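Local coordinates for proteasome assembly chaperone family protein (Pyrococcus furiosus, PDB 3VR0) that functions as an activator of the archaeal proteasome, being a homologue of proteasome assembly factors in the PAC2 family, at residues Glu121-Met126 / Leu197-Leu202; Ser170-Cys175 / Val179-Asp184. All coordinates share one frame; numbering follows the deposited sequence.

Interaction 1 of 2, residues Glu121-Met126 / Leu197-Leu202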
ATOM      1  N   GLU C 121      -9.788 -10.114  -0.937  1.00 21.81           N
ATOM      2  CA  GLU C 121      -9.745 -10.936   0.230  1.00 21.87           C
ATOM      3  C   GLU C 121     -11.061 -10.916   1.009  1.00 20.76           C
ATOM      4  O   GLU C 121     -11.493 -11.953   1.418  1.00 20.38           O
ATOM      5  CB  GLU C 121      -8.674 -10.460   1.188  1.00 23.29           C
ATOM      6  CG  GLU C 121      -8.164 -11.601   1.962  1.00 31.25           C
ATOM      7  CD  GLU C 121      -7.761 -11.219   3.335  1.00 40.22           C
ATOM      8  OE1 GLU C 121      -8.615 -10.677   4.063  1.00 43.61           O
ATOM      9  OE2 GLU C 121      -6.590 -11.481   3.675  1.00 43.22           O
ATOM     10  N   VAL C 122     -11.665  -9.739   1.223  1.00 20.06           N
ATOM     11  CA  VAL C 122     -12.958  -9.669   1.925  1.00 19.82           C
ATOM     12  C   VAL C 122     -14.066 -10.396   1.092  1.00 21.02           C
ATOM     13  O   VAL C 122     -14.779 -11.272   1.614  1.00 21.15           O
ATOM     14  CB  VAL C 122     -13.349  -8.202   2.233  1.00 20.12           C
ATOM     15  CG1 VAL C 122     -14.875  -8.088   2.671  1.00 17.96           C
ATOM     16  CG2 VAL C 122     -12.420  -7.596   3.279  1.00 14.98           C
ATOM     17  N   ALA C 123     -14.200 -10.053  -0.189  1.00 20.33           N
ATOM     18  CA  ALA C 123     -15.150 -10.735  -1.081  1.00 21.35           C
ATOM     19  C   ALA C 123     -15.000 -12.272  -1.110  1.00 21.38           C
ATOM     20  O   ALA C 123     -15.975 -13.014  -1.118  1.00 21.12           O
ATOM     21  CB  ALA C 123     -14.994 -10.207  -2.486  1.00 21.51           C
ATOM     22  N   GLY C 124     -13.753 -12.730  -1.184  1.00 22.00           N
ATOM     23  CA  GLY C 124     -13.430 -14.133  -1.177  1.00 21.29           C
ATOM     24  C   GLY C 124     -13.873 -14.802   0.142  1.00 22.05           C
ATOM     25  O   GLY C 124     -14.469 -15.889   0.085  1.00 21.31           O
ATOM     26  N   LYS C 125     -13.587 -14.175   1.298  1.00 20.48           N
ATOM     27  CA  LYS C 125     -14.047 -14.737   2.587  1.00 21.90           C
ATOM     28  C   LYS C 125     -15.586 -14.772   2.656  1.00 20.15           C
ATOM     29  O   LYS C 125     -16.153 -15.744   3.151  1.00 20.39           O
ATOM     30  CB  LYS C 125     -13.543 -13.937   3.796  1.00 21.42           C
ATOM     31  CG  LYS C 125     -12.077 -14.194   4.145  1.00 30.80           C
ATOM     32  CD  LYS C 125     -11.854 -15.579   4.829  1.00 35.92           C
ATOM     33  CE  LYS C 125     -12.749 -15.784   6.036  1.00 39.57           C
ATOM     34  NZ  LYS C 125     -12.363 -17.062   6.725  1.00 44.20           N
ATOM     35  N   MET C 126     -16.240 -13.714   2.197  1.00 18.92           N
ATOM     36  CA  MET C 126     -17.729 -13.730   2.123  1.00 20.35           C
ATOM     37  C   MET C 126     -18.220 -14.884   1.277  1.00 20.56           C
ATOM     38  O   MET C 126     -19.194 -15.541   1.668  1.00 20.71           O
ATOM     39  CB  MET C 126     -18.316 -12.462   1.555  1.00 18.12           C
ATOM     40  CG  MET C 126     -18.090 -11.273   2.419  1.00 20.77           C
ATOM     41  SD  MET C 126     -18.936  -9.818   1.735  1.00 25.56           S
ATOM     42  CE  MET C 126     -18.538  -8.732   3.107  1.00 22.00           C
ATOM     43  N   LEU C 197     -19.793 -11.019  -7.703  1.00 19.15           N
ATOM     44  CA  LEU C 197     -20.236 -11.725  -8.922  1.00 20.83           C
ATOM     45  C   LEU C 197     -19.030 -12.203  -9.725  1.00 21.95           C
ATOM     46  O   LEU C 197     -19.000 -13.361 -10.209  1.00 21.71           O
ATOM     47  CB  LEU C 197     -21.112 -10.817  -9.797  1.00 20.01           C
ATOM     48  CG  LEU C 197     -22.417 -10.370  -9.120  1.00 22.28           C
ATOM     49  CD1 LEU C 197     -23.101  -9.363 -10.005  1.00 22.10           C
ATOM     50  CD2 LEU C 197     -23.365 -11.584  -8.864  1.00 20.46           C
ATOM     51  N   GLY C 198     -18.023 -11.324  -9.852  1.00 22.01           N
ATOM     52  CA  GLY C 198     -16.826 -11.691 -10.682  1.00 22.06           C
ATOM     53  C   GLY C 198     -16.081 -12.871 -10.132  1.00 21.92           C
ATOM     54  O   GLY C 198     -15.739 -13.796 -10.846  1.00 21.04           O
ATOM     55  N   ILE C 199     -15.850 -12.849  -8.822  1.00 23.28           N
ATOM     56  CA  ILE C 199     -15.186 -13.964  -8.165  1.00 22.99           C
ATOM     57  C   ILE C 199     -16.131 -15.132  -8.074  1.00 23.78           C
ATOM     58  O   ILE C 199     -15.730 -16.288  -8.280  1.00 23.19           O
ATOM     59  CB  ILE C 199     -14.671 -13.580  -6.756  1.00 23.41           C
ATOM     60  CG1 ILE C 199     -13.679 -12.381  -6.850  1.00 23.32           C
ATOM     61  CG2 ILE C 199     -13.967 -14.800  -6.114  1.00 20.47           C
ATOM     62  CD1 ILE C 199     -13.430 -11.688  -5.514  1.00 22.97           C
ATOM     63  N   GLY C 200     -17.394 -14.849  -7.778  1.00 24.08           N
ATOM     64  CA  GLY C 200     -18.361 -15.955  -7.689  1.00 26.28           C
ATOM     65  C   GLY C 200     -18.392 -16.771  -8.961  1.00 28.05           C
ATOM     66  O   GLY C 200     -18.398 -18.013  -8.938  1.00 28.08           O
ATOM     67  N   LYS C 201     -18.365 -16.072 -10.085  1.00 29.58           N
ATOM     68  CA  LYS C 201     -18.380 -16.716 -11.409  1.00 30.71           C
ATOM     69  C   LYS C 201     -17.204 -17.683 -11.650  1.00 31.01           C
ATOM     70  O   LYS C 201     -17.345 -18.740 -12.286  1.00 30.43           O
ATOM     71  CB  LYS C 201     -18.369 -15.587 -12.423  1.00 31.62           C
ATOM     72  CG  LYS C 201     -18.375 -16.019 -13.852  1.00 34.71           C
ATOM     73  CD  LYS C 201     -18.220 -14.767 -14.675  1.00 33.04           C
ATOM     74  CE  LYS C 201     -18.384 -15.029 -16.131  1.00 28.56           C
ATOM     75  NZ  LYS C 201     -18.959 -13.748 -16.623  1.00 31.49           N
ATOM     76  N   LEU C 202     -16.026 -17.346 -11.123  1.00 31.48           N
ATOM     77  CA  LEU C 202     -14.878 -18.263 -11.167  1.00 31.33           C
ATOM     78  C   LEU C 202     -15.121 -19.535 -10.386  1.00 31.69           C
ATOM     79  O   LEU C 202     -14.500 -20.569 -10.652  1.00 32.43           O
ATOM     80  CB  LEU C 202     -13.611 -17.605 -10.591  1.00 31.88           C
ATOM     81  CG  LEU C 202     -13.052 -16.300 -11.182  1.00 32.98           C
ATOM     82  CD1 LEU C 202     -11.586 -16.093 -10.698  1.00 34.98           C
ATOM     83  CD2 LEU C 202     -13.077 -16.333 -12.705  1.00 35.76           C
TER

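Interaction 2 of 2, residues Ser170-Cys175 / Val179-Asp184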
ATOM      1  N   SER C 170     -37.874 -12.918 -17.155  1.00 45.61           N
ATOM      2  CA  SER C 170     -39.155 -13.585 -16.830  1.00 46.41           C
ATOM      3  C   SER C 170     -39.631 -13.188 -15.455  1.00 46.56           C
ATOM      4  O   SER C 170     -40.770 -12.740 -15.291  1.00 46.77           O
ATOM      5  CB  SER C 170     -39.008 -15.097 -16.843  1.00 46.36           C
ATOM      6  OG  SER C 170     -38.443 -15.520 -18.053  1.00 48.73           O
ATOM      7  N   LYS C 171     -38.745 -13.340 -14.470  1.00 46.33           N
ATOM      8  CA  LYS C 171     -39.072 -13.036 -13.074  1.00 46.08           C
ATOM      9  C   LYS C 171     -39.518 -11.613 -12.928  1.00 45.86           C
ATOM     10  O   LYS C 171     -40.346 -11.324 -12.079  1.00 46.35           O
ATOM     11  CB  LYS C 171     -37.863 -13.263 -12.159  1.00 46.16           C
ATOM     12  CG  LYS C 171     -37.282 -14.635 -12.237  1.00 45.31           C
ATOM     13  CD  LYS C 171     -38.099 -15.570 -11.438  1.00 47.20           C
ATOM     14  CE  LYS C 171     -37.466 -16.943 -11.398  1.00 49.58           C
ATOM     15  NZ  LYS C 171     -38.420 -17.828 -10.665  1.00 51.43           N
ATOM     16  N   LEU C 172     -38.966 -10.733 -13.760  1.00 45.95           N
ATOM     17  CA  LEU C 172     -39.206  -9.287 -13.672  1.00 46.49           C
ATOM     18  C   LEU C 172     -40.414  -8.786 -14.491  1.00 47.73           C
ATOM     19  O   LEU C 172     -40.860  -7.652 -14.319  1.00 46.87           O
ATOM     20  CB  LEU C 172     -37.953  -8.524 -14.115  1.00 45.62           C
ATOM     21  CG  LEU C 172     -36.794  -8.431 -13.118  1.00 42.88           C
ATOM     22  CD1 LEU C 172     -35.482  -8.225 -13.849  1.00 42.26           C
ATOM     23  CD2 LEU C 172     -37.027  -7.310 -12.159  1.00 37.43           C
ATOM     24  N   GLU C 173     -40.907  -9.618 -15.400  1.00 49.89           N
ATOM     25  CA  GLU C 173     -42.096  -9.303 -16.209  1.00 52.38           C
ATOM     26  C   GLU C 173     -43.211  -8.716 -15.298  1.00 52.74           C
ATOM     27  O   GLU C 173     -43.612  -9.347 -14.313  1.00 53.04           O
ATOM     28  CB  GLU C 173     -42.532 -10.588 -16.925  1.00 53.12           C
ATOM     29  CG  GLU C 173     -43.294 -10.412 -18.238  1.00 58.21           C
ATOM     30  CD  GLU C 173     -42.850 -11.380 -19.362  1.00 64.03           C
ATOM     31  OE1 GLU C 173     -42.363 -12.517 -19.086  1.00 65.11           O
ATOM     32  OE2 GLU C 173     -43.007 -10.983 -20.548  1.00 66.62           O
ATOM     33  N   GLY C 174     -43.639  -7.479 -15.571  1.00 53.28           N
ATOM     34  CA  GLY C 174     -44.721  -6.835 -14.798  1.00 53.71           C
ATOM     35  C   GLY C 174     -44.310  -5.916 -13.655  1.00 54.30           C
ATOM     36  O   GLY C 174     -45.143  -5.307 -12.967  1.00 54.56           O
ATOM     37  N   CYS C 175     -43.008  -5.807 -13.447  1.00 54.47           N
ATOM     38  CA  CYS C 175     -42.472  -4.980 -12.401  1.00 54.16           C
ATOM     39  C   CYS C 175     -42.719  -3.528 -12.764  1.00 54.22           C
ATOM     40  O   CYS C 175     -42.631  -3.173 -13.942  1.00 54.11           O
ATOM     41  CB  CYS C 175     -40.974  -5.254 -12.300  1.00 54.70           C
ATOM     42  SG  CYS C 175     -40.136  -4.244 -11.095  1.00 54.98           S
ATOM     43  N   VAL C 179     -36.175  -1.573 -15.955  1.00 45.26           N
ATOM     44  CA  VAL C 179     -34.921  -2.277 -15.789  1.00 45.16           C
ATOM     45  C   VAL C 179     -34.208  -2.307 -17.125  1.00 45.40           C
ATOM     46  O   VAL C 179     -34.656  -3.003 -18.050  1.00 46.03           O
ATOM     47  CB  VAL C 179     -35.117  -3.755 -15.277  1.00 45.42           C
ATOM     48  CG1 VAL C 179     -33.795  -4.534 -15.328  1.00 43.51           C
ATOM     49  CG2 VAL C 179     -35.705  -3.780 -13.860  1.00 44.42           C
ATOM     50  N   ILE C 180     -33.102  -1.567 -17.215  1.00 44.65           N
ATOM     51  CA  ILE C 180     -32.291  -1.520 -18.426  1.00 43.83           C
ATOM     52  C   ILE C 180     -31.210  -2.574 -18.380  1.00 43.72           C
ATOM     53  O   ILE C 180     -30.430  -2.595 -17.441  1.00 42.94           O
ATOM     54  CB  ILE C 180     -31.607  -0.140 -18.592  1.00 44.10           C
ATOM     55  CG1 ILE C 180     -32.653   0.978 -18.583  1.00 44.26           C
ATOM     56  CG2 ILE C 180     -30.724  -0.109 -19.863  1.00 43.84           C
ATOM     57  CD1 ILE C 180     -33.889   0.659 -19.414  1.00 44.53           C
ATOM     58  N   TRP C 181     -31.174  -3.427 -19.401  1.00 43.44           N
ATOM     59  CA  TRP C 181     -30.125  -4.403 -19.597  1.00 44.78           C
ATOM     60  C   TRP C 181     -28.856  -3.769 -20.216  1.00 45.36           C
ATOM     61  O   TRP C 181     -28.833  -3.494 -21.423  1.00 45.35           O
ATOM     62  CB  TRP C 181     -30.680  -5.591 -20.410  1.00 44.99           C
ATOM     63  CG  TRP C 181     -31.641  -6.347 -19.539  1.00 47.81           C
ATOM     64  CD1 TRP C 181     -32.985  -6.095 -19.368  1.00 48.82           C
ATOM     65  CD2 TRP C 181     -31.313  -7.399 -18.619  1.00 47.60           C
ATOM     66  NE1 TRP C 181     -33.504  -6.952 -18.434  1.00 49.77           N
ATOM     67  CE2 TRP C 181     -32.502  -7.758 -17.955  1.00 48.76           C
ATOM     68  CE3 TRP C 181     -30.127  -8.083 -18.305  1.00 47.75           C
ATOM     69  CZ2 TRP C 181     -32.543  -8.779 -16.993  1.00 48.49           C
ATOM     70  CZ3 TRP C 181     -30.173  -9.101 -17.356  1.00 46.85           C
ATOM     71  CH2 TRP C 181     -31.370  -9.436 -16.713  1.00 47.37           C
ATOM     72  N   ARG C 182     -27.819  -3.564 -19.383  1.00 45.03           N
ATOM     73  CA  ARG C 182     -26.672  -2.658 -19.676  1.00 44.96           C
ATOM     74  C   ARG C 182     -25.964  -2.979 -20.942  1.00 44.85           C
ATOM     75  O   ARG C 182     -25.642  -4.131 -21.198  1.00 45.21           O
ATOM     76  CB  ARG C 182     -25.620  -2.718 -18.572  1.00 44.76           C
ATOM     77  CG  ARG C 182     -26.102  -2.227 -17.255  1.00 43.85           C
ATOM     78  CD  ARG C 182     -25.042  -2.429 -16.241  1.00 41.21           C
ATOM     79  NE  ARG C 182     -23.956  -1.487 -16.434  1.00 37.12           N
ATOM     80  CZ  ARG C 182     -23.284  -0.923 -15.446  1.00 35.94           C
ATOM     81  NH1 ARG C 182     -23.578  -1.220 -14.178  1.00 31.58           N
ATOM     82  NH2 ARG C 182     -22.293  -0.081 -15.728  1.00 37.38           N
ATOM     83  N   GLU C 183     -25.691  -1.970 -21.750  1.00 45.71           N
ATOM     84  CA  GLU C 183     -24.913  -2.246 -22.968  1.00 46.62           C
ATOM     85  C   GLU C 183     -23.575  -1.503 -22.986  1.00 45.64           C
ATOM     86  O   GLU C 183     -22.874  -1.524 -23.992  1.00 45.68           O
ATOM     87  CB  GLU C 183     -25.708  -1.889 -24.232  1.00 48.05           C
ATOM     88  CG  GLU C 183     -27.159  -2.398 -24.311  1.00 51.95           C
ATOM     89  CD  GLU C 183     -27.889  -1.890 -25.576  1.00 57.57           C
ATOM     90  OE1 GLU C 183     -27.472  -0.852 -26.148  1.00 58.64           O
ATOM     91  OE2 GLU C 183     -28.879  -2.535 -26.002  1.00 60.24           O
ATOM     92  N   ASP C 184     -23.227  -0.846 -21.881  1.00 44.63           N
ATOM     93  CA  ASP C 184     -22.031  -0.009 -21.821  1.00 43.43           C
ATOM     94  C   ASP C 184     -20.773  -0.863 -21.695  1.00 43.28           C
ATOM     95  O   ASP C 184     -20.154  -0.905 -20.632  1.00 43.55           O
ATOM     96  CB  ASP C 184     -22.144   1.005 -20.677  1.00 43.36           C
ATOM     97  CG  ASP C 184     -22.451   0.339 -19.282  1.00 44.67           C
ATOM     98  OD1 ASP C 184     -23.253  -0.642 -19.208  1.00 42.08           O
ATOM     99  OD2 ASP C 184     -21.902   0.835 -18.264  1.00 42.85           O
TER

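Interaction 1 of 2, residues Glu121-Met126 / Leu197-Leu202
Ala123 and Ile199 carry the apolar contact between the two helices: the methyl CB of Ala123 lies 3.7 Å from CD1, the end of the Ile199 side chain. Only the last atom of the longer Ile199 branch comes this close. CG1 stands anti to the carbonyl carbon, and a chi2 of 164° extends the chain and carries CD1 toward helix 116-131, while CG2 stays well clear of the Ala123 methyl. The same CD1 comes within 4.5 Å of the backbone N of Gly124. Ala123 offers just a small methyl to the other helix, and the CA atoms of Gly124 and Ile199 are 7.2 Å apart. Ile199 also touches Phe120 and Leu127, one turn to each side along that helix, so a single branched side chain reaches over about two turns. The contact thus joins helices 116-131 and 192-202 of the PAC2 domain beside its mixed beta-sheet, where Leu197 packs on Ile138 and Thr140 of strand 137-145.

Polar interactions lie to the sides. Glu121 is a ligand of a gold ion together with His69, and its OE1 is hydrogen-bonded to Thr20. Lys201 NZ bonds to the carbonyl oxygen of Thr160 and to that of Val82 of the second subunit, whose Leu84 packs against Ile199.

Interaction 2 of 2, residues Ser170-Cys175 / Val179-Asp184
Leu172 closes the helix of a beta-alpha-beta unit against the strand that follows it, touching Val179 and Trp181. Its CB points toward strand 179-181, and a chi1 of -77° sets CG anti to the carbonyl carbon, presenting both methyls to the strand. CB and CG themselves stay back. CD2 meets CG2 of Val179 at 4.1 Å, the two side chains crossing at about a right angle. CD1 reaches CZ2 on the benzo part of Trp181 at 4.3 Å, coming at the indole obliquely. Two methyls of one leucine are therefore divided between two residues on the same side of the strand, Val179 and Trp181. Ile234 of helix 221-235 touches Leu172 as well, while Lys169 makes a cation-pi contact with the Trp181 indole.

The connection back to the strand begins with a type II beta turn from Leu172 to Cys175, closed by Cys175 N to Leu172 O at 3.0 Å; Gly174, with a positive phi, takes its third position. Cys175 SG is a ligand of a gold ion. Beyond the strand, Arg182 grips Asp184 side-on. NE bonds OD1 at 3.0 Å and NH2 bonds OD2 at 2.7 Å. Both bonds are nearly straight, use syn lone pairs and lie close to the guanidinium plane. This pairing fixes the guanidinium's rotation, but lies within 179-184 and takes no part in the helix–strand contact. There, hydrocarbon groups meet at van der Waals distance, which implies attachment by apolar burial alone between these two segments, without directional bonds.

In the fold
Both interactions are apolar, but interaction 1 is aliphatic throughout, whereas interaction 2 adds an indole carbon. They join different parts of the PAC2 domain, their centres 24 Å apart. Interaction 1 is a buried contact between two helices distant in sequence, where a single alanine methyl meets the end of an isoleucine. Interaction 2 is local and partly buried, tying helix 164-172 to strand 179-181, the outermost strand of the large sheet on that side within the chain. Along the sequence it falls between the two halves of interaction 1. Charged groups flank both: a lysine bonded to the second subunit at 197-202, an internal arginine-aspartate pair at 179-184. The second subunit touches both regions.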